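Local coordinates for protein ribosomal RNA small subunit methyltransferase D (Escherichia coli, PDB 2FPO) that methylates N2 of a specific guanine in 16S ribosomal RNA within the assembled 30S particle, using S-adenosyl-L-methionine as the methyl donor, at residues P51-A56 with L70-R75; Q57-F62 with N142-N147; S114-K119 with E138-L143; N124-D129 with G148-E153. All blocks are in the same frame, centred on the assembly; numbering follows the deposited sequence. Where two conformers were deposited one is given.

Contact 1 of 4, residues P51-A56 with L70-R75; sequences PVIVDA and LEALSR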
loop_
_atom_site.group_PDB
_atom_site.type_symbol
_atom_site.label_atom_id
_atom_site.label_comp_id
_atom_site.label_asym_id
_atom_site.label_seq_id
_atom_site.Cartn_x
_atom_site.Cartn_y
_atom_site.Cartn_z
ATOM N N PRO A 51 -12.957 5.980 -7.164
ATOM C CA PRO A 51 -14.258 5.310 -7.132
ATOM C C PRO A 51 -14.354 3.977 -6.375
ATOM O O PRO A 51 -15.427 3.380 -6.380
ATOM C CB PRO A 51 -14.580 5.125 -8.620
ATOM C CG PRO A 51 -13.256 4.968 -9.268
ATOM C CD PRO A 51 -12.291 5.822 -8.477
ATOM N N VAL A 52 -13.264 3.509 -5.748
ATOM C CA VAL A 52 -13.271 2.238 -5.009
ATOM C C VAL A 52 -12.751 2.354 -3.565
ATOM O O VAL A 52 -12.815 1.394 -2.801
ATOM C CB VAL A 52 -12.507 1.115 -5.750
ATOM C CG1 VAL A 52 -13.210 0.781 -7.091
ATOM C CG2 VAL A 52 -11.065 1.502 -6.000
ATOM N N ILE A 53 -12.227 3.529 -3.221
ATOM C CA ILE A 53 -11.522 3.739 -1.957
ATOM C C ILE A 53 -12.503 3.764 -0.758
ATOM O O ILE A 53 -12.176 3.262 0.300
ATOM C CB ILE A 53 -10.613 5.038 -2.003
ATOM C CG1 ILE A 53 -9.750 5.165 -0.738
ATOM C CG2 ILE A 53 -11.455 6.295 -2.210
ATOM C CD1 ILE A 53 -8.708 4.045 -0.599
ATOM N N VAL A 54 -13.715 4.312 -0.948
ATOM C CA VAL A 54 -14.693 4.377 0.153
ATOM C C VAL A 54 -15.097 2.960 0.523
ATOM O O VAL A 54 -15.493 2.167 -0.339
ATOM C CB VAL A 54 -15.917 5.288 -0.157
ATOM C CG1 VAL A 54 -16.985 5.299 1.029
ATOM C CG2 VAL A 54 -15.445 6.714 -0.465
ATOM N N ASP A 55 -14.919 2.647 1.807
ATOM C CA ASP A 55 -15.226 1.351 2.395
ATOM C C ASP A 55 -14.351 0.216 1.918
ATOM O O ASP A 55 -14.707 -0.929 2.131
ATOM C CB ASP A 55 -16.715 0.941 2.244
ATOM C CG ASP A 55 -17.670 1.808 3.062
ATOM O OD1 ASP A 55 -17.235 2.489 4.003
ATOM O OD2 ASP A 55 -18.884 1.780 2.770
ATOM N N ALA A 56 -13.227 0.516 1.270
ATOM C CA ALA A 56 -12.256 -0.521 0.885
ATOM C C ALA A 56 -11.490 -1.074 2.082
ATOM O O ALA A 56 -11.212 -0.344 3.026
ATOM C CB ALA A 56 -11.254 0.018 -0.152
ATOM N N LEU A 70 -2.329 5.883 5.396
ATOM C CA LEU A 70 -2.953 7.051 6.021
ATOM C C LEU A 70 -3.829 7.881 5.089
ATOM O O LEU A 70 -4.924 8.333 5.442
ATOM C CB LEU A 70 -1.886 7.928 6.685
ATOM C CG LEU A 70 -1.255 7.268 7.922
ATOM C CD1 LEU A 70 -0.097 8.108 8.439
ATOM C CD2 LEU A 70 -2.306 7.083 8.994
ATOM N N GLU A 71 -3.340 8.085 3.887
ATOM C CA GLU A 71 -4.143 8.706 2.842
ATOM C C GLU A 71 -5.386 7.834 2.537
ATOM O O GLU A 71 -6.485 8.369 2.356
ATOM C CB GLU A 71 -3.225 8.902 1.628
ATOM C CG GLU A 71 -3.727 9.739 0.515
ATOM C CD GLU A 71 -3.681 11.207 0.811
ATOM O OE1 GLU A 71 -2.637 11.729 1.299
ATOM O OE2 GLU A 71 -4.723 11.828 0.547
ATOM N N ALA A 72 -5.223 6.496 2.518
ATOM C CA ALA A 72 -6.366 5.585 2.319
ATOM C C ALA A 72 -7.414 5.744 3.413
ATOM O O ALA A 72 -8.588 5.923 3.113
ATOM C CB ALA A 72 -5.912 4.081 2.156
ATOM N N LEU A 73 -6.998 5.760 4.680
ATOM C CA LEU A 73 -7.922 5.963 5.777
ATOM C C LEU A 73 -8.619 7.319 5.740
ATOM O O LEU A 73 -9.797 7.437 6.088
ATOM C CB LEU A 73 -7.208 5.780 7.123
ATOM C CG LEU A 73 -6.780 4.329 7.338
ATOM C CD1 LEU A 73 -5.565 4.299 8.295
ATOM C CD2 LEU A 73 -7.937 3.399 7.816
ATOM N N SER A 74 -7.875 8.339 5.342
ATOM C CA SER A 74 -8.429 9.671 5.255
ATOM C C SER A 74 -9.626 9.695 4.284
ATOM O O SER A 74 -10.661 10.311 4.568
ATOM C CB SER A 74 -7.349 10.653 4.810
ATOM O OG SER A 74 -7.833 11.983 4.885
ATOM N N ARG A 75 -9.475 8.975 3.174
ATOM C CA ARG A 75 -10.422 8.967 2.090
ATOM C C ARG A 75 -11.484 7.876 2.288
ATOM O O ARG A 75 -12.116 7.399 1.324
ATOM C CB ARG A 75 -9.663 8.823 0.782
ATOM C CG ARG A 75 -8.669 9.963 0.542
ATOM C CD ARG A 75 -7.839 9.674 -0.705
ATOM N NE ARG A 75 -6.786 10.670 -0.972
ATOM C CZ ARG A 75 -6.744 11.486 -2.019
ATOM N NH1 ARG A 75 -7.718 11.479 -2.931
ATOM N NH2 ARG A 75 -5.715 12.320 -2.171
#
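Ile53 reaches Ala72 with the end of its longer branch, CD1 lying 3.9 Å from Ala72 CB. The branch leaves with CG1 anti to the backbone N (chi1 -173°), a setting that carries it across to the last turns of helix 67-74. Farther back, Ile53 CG1 meets the first carbon of the Arg75 side chain, CB, at 4.0 Å, the two chains angled across one another. These two touches make up the apolar part of the contact.

A second group of contacts is between methyls and a backbone carbonyl. Ile53 CG2 and Val54 CG2 both rest 3.8 Å from Arg75 O, at the point where the chain has just left its helix. No hydrogen bond joins the two segments here. Ile53 and Val54 are the first two residues of a type II beta turn that ends at Ala56, closed by Ala56 N to Ile53 O.

The polar interaction lies within one segment. Arg75 extends away from Ile53 and grips Glu71 side-on: NE, 2.8 Å from Glu71 OE2, meets the anti lone pair, while NH2 approaches the same oxygen from above the carboxylate plane. A leucine in place of Arg75 would probably leave Glu71 without these two donors and with less to fix the rotation of its carboxylate, although Arg42 still pairs with the other oxygen.

In the methyltransferase fold, the contact joins the end of helix 39-53 to the end of helix 67-74. Phe46 of the former touches Ile53, Ala72 and Arg75, and Ile125 of strand 123-128 packs against Ile53 from the sheet.

Contact 2 of 4, residues Q57-F62 with N142-N147; sequences QCLDCF and NLLEDN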
loop_
_atom_site.group_PDB
_atom_site.type_symbol
_atom_site.label_atom_id
_atom_site.label_comp_id
_atom_site.label_asym_id
_atom_site.label_seq_id
_atom_site.Cartn_x
_atom_site.Cartn_y
_atom_site.Cartn_z
ATOM N N GLN A 57 -11.153 -2.366 2.029
ATOM C CA GLN A 57 -10.184 -2.958 2.936
ATOM C C GLN A 57 -8.821 -2.916 2.249
ATOM O O GLN A 57 -8.640 -3.470 1.144
ATOM C CB GLN A 57 -10.595 -4.387 3.301
ATOM C CG GLN A 57 -11.374 -4.474 4.640
ATOM C CD GLN A 57 -10.490 -4.209 5.904
ATOM O OE1 GLN A 57 -11.019 -4.019 7.004
ATOM N NE2 GLN A 57 -9.153 -4.196 5.734
ATOM N N CYS A 58 -7.864 -2.262 2.913
ATOM C CA CYS A 58 -6.533 -1.985 2.359
ATOM C C CYS A 58 -5.417 -2.666 3.135
ATOM O O CYS A 58 -5.422 -2.738 4.373
ATOM C CB CYS A 58 -6.250 -0.472 2.326
ATOM S SG CYS A 58 -7.533 0.488 1.506
ATOM N N LEU A 59 -4.451 -3.167 2.398
ATOM C CA LEU A 59 -3.275 -3.740 3.033
ATOM C C LEU A 59 -2.049 -3.026 2.468
ATOM O O LEU A 59 -1.868 -2.948 1.255
ATOM C CB LEU A 59 -3.260 -5.257 2.773
ATOM C CG LEU A 59 -1.962 -6.003 3.110
ATOM C CD1 LEU A 59 -1.847 -6.100 4.658
ATOM C CD2 LEU A 59 -1.984 -7.374 2.406
ATOM N N ASP A 60 -1.206 -2.487 3.345
ATOM C CA ASP A 60 0.053 -1.866 2.920
ATOM C C ASP A 60 1.215 -2.778 3.355
ATOM O O ASP A 60 1.509 -2.882 4.561
ATOM C CB ASP A 60 0.173 -0.493 3.566
ATOM C CG ASP A 60 1.218 0.407 2.895
ATOM O OD1 ASP A 60 2.159 -0.077 2.232
ATOM O OD2 ASP A 60 1.097 1.622 3.068
ATOM N N CYS A 61 1.863 -3.416 2.371
ATOM C CA CYS A 61 2.902 -4.429 2.642
ATOM C C CYS A 61 4.211 -3.903 3.212
ATOM O O CYS A 61 4.946 -4.687 3.836
ATOM C CB CYS A 61 3.192 -5.275 1.400
ATOM S SG CYS A 61 1.731 -6.208 0.844
ATOM N N PHE A 62 4.527 -2.630 2.945
ATOM C CA PHE A 62 5.778 -1.982 3.396
ATOM C C PHE A 62 5.341 -0.571 3.687
ATOM O O PHE A 62 5.569 0.355 2.870
ATOM C CB PHE A 62 6.895 -1.970 2.298
ATOM C CG PHE A 62 7.156 -3.322 1.692
ATOM C CD1 PHE A 62 8.101 -4.176 2.253
ATOM C CD2 PHE A 62 6.422 -3.749 0.582
ATOM C CE1 PHE A 62 8.296 -5.490 1.706
ATOM C CE2 PHE A 62 6.600 -5.031 0.020
ATOM C CZ PHE A 62 7.556 -5.899 0.570
ATOM N N ASN A 142 3.559 -12.886 -5.524
ATOM C CA ASN A 142 3.126 -14.298 -5.547
ATOM C C ASN A 142 2.486 -14.734 -4.252
ATOM O O ASN A 142 1.542 -15.512 -4.267
ATOM C CB ASN A 142 4.278 -15.227 -5.883
ATOM C CG ASN A 142 4.679 -15.155 -7.341
ATOM O OD1 ASN A 142 5.850 -15.321 -7.670
ATOM N ND2 ASN A 142 3.712 -14.940 -8.219
ATOM N N LEU A 143 3.005 -14.238 -3.126
ATOM C CA LEU A 143 2.412 -14.543 -1.822
ATOM C C LEU A 143 1.017 -13.962 -1.703
ATOM O O LEU A 143 0.123 -14.638 -1.210
ATOM C CB LEU A 143 3.296 -14.048 -0.676
ATOM C CG LEU A 143 4.607 -14.847 -0.519
ATOM C CD1 LEU A 143 5.639 -13.980 0.168
ATOM C CD2 LEU A 143 4.429 -16.165 0.216
ATOM N N LEU A 144 0.835 -12.714 -2.168
ATOM C CA LEU A 144 -0.497 -12.070 -2.180
ATOM C C LEU A 144 -1.510 -12.918 -2.920
ATOM O O LEU A 144 -2.594 -13.219 -2.417
ATOM C CB LEU A 144 -0.447 -10.631 -2.771
ATOM C CG LEU A 144 0.259 -9.559 -1.925
ATOM C CD1 LEU A 144 0.383 -8.257 -2.757
ATOM C CD2 LEU A 144 -0.559 -9.331 -0.617
ATOM N N GLU A 145 -1.150 -13.320 -4.127
ATOM C CA GLU A 145 -2.008 -14.184 -4.944
ATOM C C GLU A 145 -2.230 -15.600 -4.370
ATOM O O GLU A 145 -3.304 -16.153 -4.527
ATOM C CB GLU A 145 -1.444 -14.283 -6.361
ATOM C CG GLU A 145 -2.241 -15.168 -7.352
ATOM C CD GLU A 145 -3.678 -14.709 -7.539
ATOM O OE1 GLU A 145 -3.924 -13.481 -7.533
ATOM O OE2 GLU A 145 -4.568 -15.587 -7.706
ATOM N N ASP A 146 -1.209 -16.198 -3.752
ATOM C CA ASP A 146 -1.282 -17.619 -3.390
ATOM C C ASP A 146 -1.913 -17.857 -2.026
ATOM O O ASP A 146 -2.417 -18.936 -1.771
ATOM C CB ASP A 146 0.092 -18.275 -3.394
ATOM C CG ASP A 146 0.723 -18.316 -4.758
ATOM O OD1 ASP A 146 0.039 -18.089 -5.782
ATOM O OD2 ASP A 146 1.939 -18.566 -4.801
ATOM N N ASN A 147 -1.885 -16.853 -1.157
ATOM C CA ASN A 147 -2.304 -17.039 0.221
ATOM C C ASN A 147 -3.625 -16.349 0.613
ATOM O O ASN A 147 -3.928 -16.207 1.791
ATOM C CB ASN A 147 -1.135 -16.691 1.169
ATOM C CG ASN A 147 0.021 -17.675 1.022
ATOM O OD1 ASN A 147 -0.186 -18.807 0.610
ATOM N ND2 ASN A 147 1.227 -17.246 1.336
#
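Leu144 meets Leu59 and Cys61 where helix 137-146 lies against the central sheet of a Rossmann-like, S-adenosylmethionine-dependent methyltransferase fold. The contact illustrates how one helical leucine can bridge a strand and the loop that follows it. Strand 57-60 leads at Cys61 into a glycine-rich loop, which in related enzymes forms part of the cofactor site.

Leu144 sets out from the helix toward the strand, but its CB is still 6.1 Å from Cys61 SG and makes no contact with it. CG lies anti to the carbonyl carbon (chi1 -70°), and from there the side chain forks toward the sheet. CD1 runs beside CG1 of Val126 on the adjacent strand. The other branch carries the contact: CD2 sits 3.9 Å from CD2 of Leu59 and 4.1 Å from SG of Cys61, one methyl thus touching both residues. The two leucines cross obliquely, each presenting the same branch to the other.

Leu59 comes to this meeting with CG anti to its backbone N (chi1 168°), which sends the chain out from the sheet face and across to the helix. No hydrogen bond spans the two segments, and all three touching residues are buried, so the join is plain apolar packing. Around it, Leu116 of helix 112-116 touches both leucines, and Trp149 packs on Leu144. Leu59 CD2 and Cys61 SG are themselves 4.2 Å apart, so that with Leu144 CD2 the three atoms form a nearly equilateral triangle.

Contact 3 of 4, residues S114-K119 with E138-L143; sequences SFLAQK and EETINL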
loop_
_atom_site.group_PDB
_atom_site.type_symbol
_atom_site.label_atom_id
_atom_site.label_comp_id
_atom_site.label_asym_id
_atom_site.label_seq_id
_atom_site.Cartn_x
_atom_site.Cartn_y
_atom_site.Cartn_z
ATOM N N SER A 114 7.542 -13.049 5.784
ATOM C CA SER A 114 7.011 -13.822 6.897
ATOM C C SER A 114 5.525 -13.567 7.087
ATOM O O SER A 114 4.744 -14.501 7.337
ATOM C CB SER A 114 7.710 -13.437 8.213
ATOM O OG SER A 114 9.047 -13.877 8.170
ATOM N N PHE A 115 5.144 -12.300 7.015
ATOM C CA PHE A 115 3.754 -11.937 7.233
ATOM C C PHE A 115 2.759 -12.552 6.234
ATOM O O PHE A 115 1.698 -13.042 6.633
ATOM C CB PHE A 115 3.531 -10.424 7.310
ATOM C CG PHE A 115 2.078 -10.086 7.533
ATOM C CD1 PHE A 115 1.506 -10.257 8.784
ATOM C CD2 PHE A 115 1.266 -9.706 6.469
ATOM C CE1 PHE A 115 0.146 -10.002 8.973
ATOM C CE2 PHE A 115 -0.100 -9.468 6.661
ATOM C CZ PHE A 115 -0.637 -9.615 7.916
ATOM N N LEU A 116 3.094 -12.497 4.944
ATOM C CA LEU A 116 2.200 -12.957 3.874
ATOM C C LEU A 116 2.227 -14.465 3.669
ATOM O O LEU A 116 1.357 -15.014 2.983
ATOM C CB LEU A 116 2.495 -12.214 2.545
ATOM C CG LEU A 116 2.381 -10.674 2.596
ATOM C CD1 LEU A 116 2.947 -10.070 1.344
ATOM C CD2 LEU A 116 0.892 -10.262 2.842
ATOM N N ALA A 117 3.221 -15.133 4.253
ATOM C CA ALA A 117 3.342 -16.599 4.172
ATOM C C ALA A 117 2.518 -17.260 5.263
ATOM O O ALA A 117 3.062 -17.972 6.141
ATOM C CB ALA A 117 4.801 -17.045 4.240
ATOM N N GLN A 118 1.211 -17.041 5.181
ATOM C CA GLN A 118 0.211 -17.676 6.031
ATOM C C GLN A 118 -1.164 -17.524 5.328
ATOM O O GLN A 118 -1.275 -16.768 4.356
ATOM C CB GLN A 118 0.171 -16.985 7.402
ATOM C CG GLN A 118 -0.163 -15.471 7.310
ATOM C CD GLN A 118 -0.447 -14.827 8.657
ATOM O OE1 GLN A 118 -0.973 -15.472 9.577
ATOM N NE2 GLN A 118 -0.092 -13.535 8.791
ATOM N N LYS A 119 -2.191 -18.225 5.807
ATOM C CA LYS A 119 -3.545 -18.024 5.292
ATOM C C LYS A 119 -3.976 -16.579 5.530
ATOM O O LYS A 119 -4.100 -16.130 6.689
ATOM C CB LYS A 119 -4.556 -18.972 5.949
ATOM C CG LYS A 119 -5.940 -18.929 5.282
ATOM C CD LYS A 119 -6.819 -20.131 5.657
ATOM C CE LYS A 119 -7.966 -19.764 6.629
ATOM N NZ LYS A 119 -7.507 -19.401 8.014
ATOM N N GLU A 138 8.566 -9.444 -6.749
ATOM C CA GLU A 138 7.858 -10.579 -7.311
ATOM C C GLU A 138 7.403 -11.595 -6.280
ATOM O O GLU A 138 6.355 -12.212 -6.476
ATOM C CB GLU A 138 8.675 -11.277 -8.393
ATOM C CG GLU A 138 8.290 -10.833 -9.795
ATOM C CD GLU A 138 9.244 -9.823 -10.368
ATOM O OE1 GLU A 138 9.473 -8.788 -9.687
ATOM O OE2 GLU A 138 9.764 -10.065 -11.488
ATOM N N GLU A 139 8.206 -11.760 -5.218
ATOM C CA GLU A 139 7.926 -12.658 -4.099
ATOM C C GLU A 139 6.651 -12.251 -3.375
ATOM O O GLU A 139 5.826 -13.093 -3.019
ATOM C CB GLU A 139 9.076 -12.617 -3.083
ATOM C CG GLU A 139 10.339 -13.386 -3.511
ATOM C CD GLU A 139 11.247 -12.610 -4.489
ATOM O OE1 GLU A 139 10.949 -11.442 -4.838
ATOM O OE2 GLU A 139 12.274 -13.191 -4.919
ATOM N N THR A 140 6.515 -10.949 -3.157
ATOM C CA THR A 140 5.355 -10.369 -2.463
ATOM C C THR A 140 4.113 -10.580 -3.307
ATOM O O THR A 140 3.086 -11.032 -2.824
ATOM C CB THR A 140 5.575 -8.843 -2.163
ATOM O OG1 THR A 140 6.688 -8.700 -1.274
ATOM C CG2 THR A 140 4.342 -8.232 -1.479
ATOM N N ILE A 141 4.224 -10.239 -4.584
ATOM C CA ILE A 141 3.166 -10.461 -5.565
ATOM C C ILE A 141 2.649 -11.919 -5.583
ATOM O O ILE A 141 1.442 -12.154 -5.608
ATOM C CB ILE A 141 3.658 -10.033 -6.958
ATOM C CG1 ILE A 141 3.593 -8.496 -7.062
ATOM C CG2 ILE A 141 2.886 -10.787 -8.116
ATOM C CD1 ILE A 141 4.419 -7.908 -8.236
ATOM N N ASN A 142 3.559 -12.886 -5.524
ATOM C CA ASN A 142 3.126 -14.298 -5.547
ATOM C C ASN A 142 2.486 -14.734 -4.252
ATOM O O ASN A 142 1.542 -15.512 -4.267
ATOM C CB ASN A 142 4.278 -15.227 -5.883
ATOM C CG ASN A 142 4.679 -15.155 -7.341
ATOM O OD1 ASN A 142 5.850 -15.321 -7.670
ATOM N ND2 ASN A 142 3.712 -14.940 -8.219
ATOM N N LEU A 143 3.005 -14.238 -3.126
ATOM C CA LEU A 143 2.412 -14.543 -1.822
ATOM C C LEU A 143 1.017 -13.962 -1.703
ATOM O O LEU A 143 0.123 -14.638 -1.210
ATOM C CB LEU A 143 3.296 -14.048 -0.676
ATOM C CG LEU A 143 4.607 -14.847 -0.519
ATOM C CD1 LEU A 143 5.639 -13.980 0.168
ATOM C CD2 LEU A 143 4.429 -16.165 0.216
#
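Leu116 carries most of this contact, touching two residues one helical turn apart on helix 137-146. Its CD1 meets Thr140 CG2 at 3.6 Å, the two side chains passing at a slant. Nearer the backbone, Leu116 CB lies 3.8 Å from Leu143 CB, so this pair meets at the roots of the side chains, and the two CA atoms are only 5.9 Å apart. Leu143 then sends CD2 onward to Ala117, 4.1 Å from its CB and equally close to its CA.

Thr140 offers a methyl and not its hydroxyl because of its first torsion: with chi1 at -63°, CG2 stands anti to the backbone N and faces Leu116, while OG1 turns back to hydrogen-bond with Leu136 O four residues earlier. The buried hydroxyl is thereby satisfied by the carbonyl of the residue just ahead of its helix.

The two segments exemplify helices packed side by side on one face of the Rossmann-like sheet, joined here without a hydrogen bond between them. Helix 112-116 ends at this point, and Ala117 is the centre of an inverse gamma turn, with a weak bond from Gln118 N to Leu116 O. At this turn the Ala117 methyl lies beside Leu143.

Farther out, the end of the helix is tied back by Gln118, whose NE2 donates to Phe115 O at 2.8 Å; the donor lies in the carbonyl plane, with a C=O...N angle of 149°. Leu116 O, beyond its weak turn bond, receives two side-chain donors from the connection after helix 137-146, Asn147 ND2 and Trp149 NE1. Met113 of the shorter helix adds a further touch to Leu143.

Contact 4 of 4, residues N124-D129 with G148-E153; sequences NIVFVD and GWLADE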
loop_
_atom_site.group_PDB
_atom_site.type_symbol
_atom_site.label_atom_id
_atom_site.label_comp_id
_atom_site.label_asym_id
_atom_site.label_seq_id
_atom_site.Cartn_x
_atom_site.Cartn_y
_atom_site.Cartn_z
ATOM N N ASN A 124 -9.423 -5.435 -0.890
ATOM C CA ASN A 124 -9.807 -4.741 -2.104
ATOM C C ASN A 124 -8.646 -3.957 -2.748
ATOM O O ASN A 124 -8.581 -3.827 -3.991
ATOM C CB ASN A 124 -10.942 -3.756 -1.768
ATOM C CG ASN A 124 -12.109 -4.431 -1.086
ATOM O OD1 ASN A 124 -12.855 -5.206 -1.710
ATOM N ND2 ASN A 124 -12.277 -4.159 0.208
ATOM N N ILE A 125 -7.759 -3.427 -1.904
ATOM C CA ILE A 125 -6.635 -2.584 -2.344
ATOM C C ILE A 125 -5.354 -2.955 -1.612
ATOM O O ILE A 125 -5.303 -2.945 -0.374
ATOM C CB ILE A 125 -6.950 -1.052 -2.119
ATOM C CG1 ILE A 125 -8.220 -0.624 -2.889
ATOM C CG2 ILE A 125 -5.726 -0.145 -2.409
ATOM C CD1 ILE A 125 -8.605 0.858 -2.736
ATOM N N VAL A 126 -4.308 -3.243 -2.362
ATOM C CA VAL A 126 -2.994 -3.573 -1.762
ATOM C C VAL A 126 -1.905 -2.689 -2.338
ATOM O O VAL A 126 -1.853 -2.461 -3.564
ATOM C CB VAL A 126 -2.621 -5.088 -1.930
ATOM C CG1 VAL A 126 -1.277 -5.451 -1.250
ATOM C CG2 VAL A 126 -3.731 -5.983 -1.404
ATOM N N PHE A 127 -1.056 -2.182 -1.444
ATOM C CA PHE A 127 0.077 -1.342 -1.811
ATOM C C PHE A 127 1.376 -2.141 -1.684
ATOM O O PHE A 127 1.684 -2.673 -0.611
ATOM C CB PHE A 127 0.173 -0.101 -0.924
ATOM C CG PHE A 127 -1.107 0.715 -0.872
ATOM C CD1 PHE A 127 -1.518 1.483 -1.974
ATOM C CD2 PHE A 127 -1.867 0.750 0.287
ATOM C CE1 PHE A 127 -2.730 2.235 -1.916
ATOM C CE2 PHE A 127 -3.071 1.511 0.357
ATOM C CZ PHE A 127 -3.498 2.247 -0.749
ATOM N N VAL A 128 2.126 -2.176 -2.787
ATOM C CA VAL A 128 3.409 -2.903 -2.893
ATOM C C VAL A 128 4.501 -1.952 -3.386
ATOM O O VAL A 128 4.807 -1.847 -4.582
ATOM C CB VAL A 128 3.308 -4.164 -3.807
ATOM C CG1 VAL A 128 4.613 -5.002 -3.734
ATOM C CG2 VAL A 128 2.084 -4.993 -3.464
ATOM N N ASP A 129 5.112 -1.263 -2.436
ATOM C CA ASP A 129 6.191 -0.350 -2.736
ATOM C C ASP A 129 7.361 -0.769 -1.845
ATOM O O ASP A 129 7.594 -0.170 -0.809
ATOM C CB ASP A 129 5.761 1.090 -2.444
ATOM C CG ASP A 129 6.899 2.091 -2.655
ATOM O OD1 ASP A 129 7.801 1.829 -3.501
ATOM O OD2 ASP A 129 6.908 3.125 -1.953
ATOM N N GLY A 148 -4.418 -15.952 -0.383
ATOM C CA GLY A 148 -5.763 -15.446 -0.126
ATOM C C GLY A 148 -5.827 -14.011 0.359
ATOM O O GLY A 148 -6.816 -13.600 0.974
ATOM N N TRP A 149 -4.798 -13.217 0.061
ATOM C CA TRP A 149 -4.796 -11.824 0.498
ATOM C C TRP A 149 -5.653 -10.876 -0.372
ATOM O O TRP A 149 -5.807 -9.696 -0.061
ATOM C CB TRP A 149 -3.335 -11.319 0.549
ATOM C CG TRP A 149 -2.524 -12.047 1.619
ATOM C CD1 TRP A 149 -1.628 -13.051 1.434
ATOM C CD2 TRP A 149 -2.597 -11.821 3.045
ATOM N NE1 TRP A 149 -1.094 -13.454 2.657
ATOM C CE2 TRP A 149 -1.698 -12.735 3.660
ATOM C CE3 TRP A 149 -3.350 -10.936 3.860
ATOM C CZ2 TRP A 149 -1.501 -12.782 5.045
ATOM C CZ3 TRP A 149 -3.174 -11.003 5.262
ATOM C CH2 TRP A 149 -2.254 -11.908 5.829
ATOM N N LEU A 150 -6.160 -11.380 -1.488
ATOM C CA LEU A 150 -6.788 -10.511 -2.497
ATOM C C LEU A 150 -8.256 -10.865 -2.582
ATOM O O LEU A 150 -8.588 -12.031 -2.613
ATOM C CB LEU A 150 -6.106 -10.679 -3.882
ATOM C CG LEU A 150 -4.589 -10.407 -3.955
ATOM C CD1 LEU A 150 -4.070 -10.550 -5.371
ATOM C CD2 LEU A 150 -4.317 -9.008 -3.477
ATOM N N ALA A 151 -9.117 -9.851 -2.592
ATOM C CA ALA A 151 -10.528 -10.028 -2.877
ATOM C C ALA A 151 -10.630 -10.353 -4.352
ATOM O O ALA A 151 -9.698 -10.092 -5.122
ATOM C CB ALA A 151 -11.334 -8.768 -2.533
ATOM N N ASP A 152 -11.747 -10.975 -4.711
ATOM C CA ASP A 152 -12.086 -11.338 -6.083
ATOM C C ASP A 152 -11.600 -10.388 -7.177
ATOM O O ASP A 152 -10.996 -10.877 -8.147
ATOM C CB ASP A 152 -13.598 -11.618 -6.220
ATOM C CG ASP A 152 -14.009 -12.924 -5.541
ATOM O OD1 ASP A 152 -13.101 -13.657 -5.081
ATOM O OD2 ASP A 152 -15.226 -13.228 -5.456
ATOM N N GLU A 153 -11.842 -9.073 -7.037
ATOM C CA GLU A 153 -11.397 -8.111 -8.053
ATOM C C GLU A 153 -10.448 -7.043 -7.515
ATOM O O GLU A 153 -10.624 -5.856 -7.774
ATOM C CB GLU A 153 -12.582 -7.420 -8.734
ATOM C CG GLU A 153 -13.444 -8.327 -9.618
ATOM C CD GLU A 153 -14.351 -7.514 -10.534
ATOM O OE1 GLU A 153 -14.863 -8.089 -11.511
ATOM O OE2 GLU A 153 -14.528 -6.294 -10.284
#
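Asn124, Val126 and Ala151 bury the most surface in this contact, with Leu150 adding a smaller share. Ala151 points its methyl at Asn124, where CB comes to 4.2 Å from the backbone N of that residue. The CA atoms of Ala151 and Asn124 stand 5.4 Å apart, the nearest pair of CA atoms across the two segments. Asn124 itself directs its side chain away at CB, and the contact with the alanine is one of packing alone.

The other touch is made by Val126. Its CG2 lies 3.7 Å from Leu150 CD2, and the two side chains cross at about a right angle. The valine has CG1 anti to the backbone N (chi1 -177°), which leaves CG2 to be the branch that meets the leucine. The same CG2 lies 4.5 Å from Trp149 O, a looser approach.

These segments belong to a beta-alpha-beta crossover: strand 123-128 is followed by helix 137-146 and, through residues 148-153, by strand 154-161, which runs parallel beside it and bonds to Val126 through Leu155 and Tyr157. With Leu150 on Val126 and Ala151 on Asn124, the returning chain packs against the strand it is about to flank. Gly148 accommodates the turn out of the helix with a positive phi of 79°.

At the far end of strand 123-128, Asp129 opens an Asp-Pro-Pro-Phe sequence continued by Pro130 and Pro131, a motif which in related amino-methyltransferases lies at the active site. Trp149, whose indole leads away from the strand, meets the ring of Phe115 with the planes at about 40° and packs on Leu59.

In the fold
From the N terminus, contact 1 closes first: helix 39-53 leads through strand 57-60 to helix 67-74, and residues 51-56 and 70-75 bring the two helix ends together. Contact 2 opens inside that loop and closes 80 residues later, crossing contact 1 and joining the first strand of the large sheet to helix 137-146. Contact 3 opens within the loop of contact 2 and ends on the same helix, sharing Asn142 and Leu143, and ties it to helix 112-116. Contact 4 spans that helix, crossing contacts 2 and 3, and joins strand 123-128 to the link leading to strand 154-161. Contacts 1 and 3 lie on opposite sides of the chain's centre, their centres about 23 Å apart.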